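Local coordinates for protein phosphoribosylaminoimidazole-succinocarboxamide synthase (Pyrococcus horikoshii, PDB 3U54) that catalyses the ATP-dependent joining of L-aspartate to carboxyaminoimidazole ribonucleotide, giving SAICAR in de novo purine biosynthesis, at residues Leu23-Lys28 and Leu78-Leu83. Sequence-based numbering, arbitrary orientation.
Sequences LIMEFK and LIVEKL. With CD (cadmium ion), chain I.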
ATOM      1  N   LEU A  23      11.073  -2.839  36.512  1.00 30.34           N
ATOM      2  CA  LEU A  23      10.313  -3.229  37.682  1.00 28.35           C
ATOM      3  C   LEU A  23      10.402  -4.739  37.882  1.00 25.82           C
ATOM      4  O   LEU A  23      10.923  -5.447  37.029  1.00 26.44           O
ATOM      5  CB  LEU A  23       8.859  -2.730  37.561  1.00 27.71           C
ATOM      6  CG  LEU A  23       7.961  -3.307  36.462  1.00 38.01           C
ATOM      7  CD1 LEU A  23       7.000  -4.287  37.063  1.00 22.08           C
ATOM      8  CD2 LEU A  23       7.197  -2.204  35.720  1.00 34.90           C
ATOM      9  N   ILE A  24       9.888  -5.208  39.015  1.00 20.05           N
ATOM     10  CA  ILE A  24       9.818  -6.616  39.357  1.00 23.39           C
ATOM     11  C   ILE A  24       8.385  -7.143  39.234  1.00 24.97           C
ATOM     12  O   ILE A  24       7.439  -6.523  39.737  1.00 27.45           O
ATOM     13  CB  ILE A  24      10.375  -6.866  40.795  1.00 21.39           C
ATOM     14  CG1 ILE A  24      11.888  -6.626  40.806  1.00 25.75           C
ATOM     15  CG2 ILE A  24      10.056  -8.286  41.285  1.00 24.99           C
ATOM     16  CD1 ILE A  24      12.453  -6.198  42.124  1.00 34.62           C
HETATM   17  N   MSE A  25       8.242  -8.281  38.553  1.00 19.97           N
HETATM   18  CA  MSE A  25       6.962  -8.948  38.390  1.00 20.46           C
HETATM   19  C   MSE A  25       6.994 -10.161  39.309  1.00 23.14           C
HETATM   20  O   MSE A  25       7.834 -11.052  39.150  1.00 17.37           O
HETATM   21  CB  MSE A  25       6.781  -9.375  36.931  1.00 21.06           C
HETATM   22  CG  MSE A  25       5.405  -9.907  36.585  1.00 26.82           C
HETATM   23 SE   MSE A  25       5.070 -10.015  34.653  1.00 35.55          SE
HETATM   24  CE  MSE A  25       6.544 -11.089  34.083  1.00 19.62           C
ATOM     25  N   GLU A  26       6.104 -10.195  40.291  1.00 22.70           N
ATOM     26  CA  GLU A  26       6.167 -11.292  41.260  1.00 29.87           C
ATOM     27  C   GLU A  26       4.990 -12.263  41.137  1.00 25.04           C
ATOM     28  O   GLU A  26       3.823 -11.869  41.254  1.00 25.70           O
ATOM     29  CB  GLU A  26       6.314 -10.771  42.699  1.00 31.11           C
ATOM     30  CG  GLU A  26       6.772 -11.852  43.704  1.00 33.67           C
ATOM     31  CD  GLU A  26       6.655 -11.402  45.160  1.00 44.64           C
ATOM     32  OE1 GLU A  26       5.820 -10.516  45.468  1.00 41.54           O
ATOM     33  OE2 GLU A  26       7.395 -11.952  46.007  1.00 45.51           O
ATOM     34  N   PHE A  27       5.319 -13.525  40.892  1.00 24.42           N
ATOM     35  CA  PHE A  27       4.311 -14.553  40.701  1.00 29.92           C
ATOM     36  C   PHE A  27       3.912 -15.156  42.032  1.00 27.54           C
ATOM     37  O   PHE A  27       4.766 -15.547  42.826  1.00 29.69           O
ATOM     38  CB  PHE A  27       4.805 -15.614  39.715  1.00 25.96           C
ATOM     39  CG  PHE A  27       4.928 -15.112  38.298  1.00 25.88           C
ATOM     40  CD1 PHE A  27       3.992 -15.466  37.338  1.00 26.44           C
ATOM     41  CD2 PHE A  27       5.969 -14.281  37.930  1.00 17.86           C
ATOM     42  CE1 PHE A  27       4.100 -15.025  36.033  1.00 23.08           C
ATOM     43  CE2 PHE A  27       6.083 -13.829  36.627  1.00 13.28           C
ATOM     44  CZ  PHE A  27       5.147 -14.215  35.670  1.00 21.57           C
ATOM     45  N   LYS A  28       2.608 -15.206  42.278  1.00 29.51           N
ATOM     46  CA  LYS A  28       2.079 -15.667  43.562  1.00 32.51           C
ATOM     47  C   LYS A  28       1.521 -17.080  43.447  1.00 33.31           C
ATOM     48  O   LYS A  28       1.438 -17.632  42.353  1.00 30.07           O
ATOM     49  CB  LYS A  28       1.007 -14.692  44.083  1.00 32.47           C
ATOM     50  N   LEU A  78      10.396 -11.929  38.257  1.00 26.20           N
ATOM     51  CA  LEU A  78      11.053 -11.515  37.019  1.00 22.22           C
ATOM     52  C   LEU A  78      11.385 -10.021  37.032  1.00 23.46           C
ATOM     53  O   LEU A  78      10.651  -9.218  37.589  1.00 18.94           O
ATOM     54  CB  LEU A  78      10.177 -11.843  35.807  1.00 22.83           C
ATOM     55  CG  LEU A  78       9.669 -13.271  35.605  1.00 20.68           C
ATOM     56  CD1 LEU A  78       9.447 -13.434  34.138  1.00 13.46           C
ATOM     57  CD2 LEU A  78      10.640 -14.347  36.107  1.00 19.64           C
ATOM     58  N   ILE A  79      12.505  -9.657  36.428  1.00 22.75           N
ATOM     59  CA  ILE A  79      12.824  -8.265  36.244  1.00 23.17           C
ATOM     60  C   ILE A  79      12.411  -7.903  34.832  1.00 19.99           C
ATOM     61  O   ILE A  79      12.844  -8.521  33.874  1.00 23.32           O
ATOM     62  CB  ILE A  79      14.322  -7.958  36.480  1.00 25.67           C
ATOM     63  CG1 ILE A  79      14.728  -8.367  37.904  1.00 27.87           C
ATOM     64  CG2 ILE A  79      14.592  -6.460  36.227  1.00 15.99           C
ATOM     65  CD1 ILE A  79      16.197  -8.713  38.072  1.00 36.80           C
ATOM     66  N   VAL A  80      11.573  -6.883  34.721  1.00 21.63           N
ATOM     67  CA  VAL A  80      10.916  -6.564  33.474  1.00 21.74           C
ATOM     68  C   VAL A  80      11.026  -5.078  33.179  1.00 22.59           C
ATOM     69  O   VAL A  80      10.901  -4.232  34.060  1.00 21.67           O
ATOM     70  CB  VAL A  80       9.425  -7.008  33.474  1.00 24.03           C
ATOM     71  CG1 VAL A  80       9.320  -8.523  33.469  1.00 21.96           C
ATOM     72  CG2 VAL A  80       8.683  -6.438  34.671  1.00 15.72           C
ATOM     73  N   GLU A  81      11.264  -4.760  31.918  1.00 26.27           N
ATOM     74  CA  GLU A  81      11.422  -3.384  31.511  1.00 26.21           C
ATOM     75  C   GLU A  81      10.103  -2.642  31.627  1.00 22.55           C
ATOM     76  O   GLU A  81       9.040  -3.235  31.465  1.00 23.63           O
ATOM     77  CB  GLU A  81      12.013  -3.325  30.106  1.00 22.06           C
ATOM     78  CG  GLU A  81      11.024  -3.320  28.999  1.00 24.18           C
ATOM     79  CD  GLU A  81      11.706  -3.376  27.683  1.00 26.86           C
ATOM     80  OE1 GLU A  81      11.670  -4.439  27.044  1.00 31.76           O
ATOM     81  OE2 GLU A  81      12.321  -2.374  27.311  1.00 33.10           O
ATOM     82  N   LYS A  82      10.172  -1.356  31.942  1.00 22.14           N
ATOM     83  CA  LYS A  82       8.965  -0.576  32.135  1.00 24.83           C
ATOM     84  C   LYS A  82       8.426  -0.060  30.808  1.00 27.13           C
ATOM     85  O   LYS A  82       9.183   0.382  29.938  1.00 24.92           O
ATOM     86  CB  LYS A  82       9.189   0.576  33.109  1.00 22.97           C
ATOM     87  CG  LYS A  82       7.909   1.212  33.616  1.00 29.43           C
ATOM     88  CD  LYS A  82       8.214   2.383  34.537  1.00 37.58           C
ATOM     89  CE  LYS A  82       6.946   3.165  34.837  1.00 43.47           C
ATOM     90  NZ  LYS A  82       7.123   4.129  35.969  1.00 45.44           N
ATOM     91  N   LEU A  83       7.101  -0.104  30.694  1.00 27.16           N
ATOM     92  CA  LEU A  83       6.405   0.108  29.438  1.00 24.44           C
ATOM     93  C   LEU A  83       5.252   1.067  29.596  1.00 21.79           C
ATOM     94  O   LEU A  83       4.673   1.176  30.699  1.00 18.95           O
ATOM     95  CB  LEU A  83       5.848  -1.227  28.940  1.00 22.07           C
ATOM     96  CG  LEU A  83       6.574  -2.045  27.876  1.00 24.74           C
ATOM     97  CD1 LEU A  83       8.060  -1.926  27.889  1.00 24.20           C
ATOM     98  CD2 LEU A  83       6.128  -3.482  27.935  1.00 24.40           C
TER
HETATM   99 CD    CD I 404      13.176  -2.211  24.936  1.00 73.78          CD
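L23 and V80 form one hydrogen-bonded antiparallel pair and M25 and L78 the next, four backbone bonds in all. V80 N gives the straightest of them to L23 O (2.8 Å, 173° at the hydrogen); L23 N returns one to V80 O, and M25 and L78 exchange the same two. Between the pairs, I24 faces I79 without such bonds, and I24 CA makes a CA-H...O contact with L78 O (3.3 Å). These are the two central strands of a four-stranded antiparallel sheet, flanked by 13-17 beside I24 and 69-72 beside I79, in the SAICAR synthetase fold. Apolar side chains gather on the face of L23, M25, L78 and V80. The bend at chi3 (55°) turns the selenomethionine so that M25 CE lies 3.7 Å from L78 CD1 and 3.8 Å from V80 CG1. The F27 ring sets CE2 obliquely against L78 CG (3.8 Å), and helix 45-62 packs on both residues. L23 CD1 meets V80 CG2 at 3.6 Å, while CD2 reaches K82 CG; an alanine in place of L23 would lack the methyls that lie on V80 CG2 and K82 CG and would probably open a gap at this end of the pair. Past the pairing, E81 OE2 binds a cadmium ion at 2.5 Å.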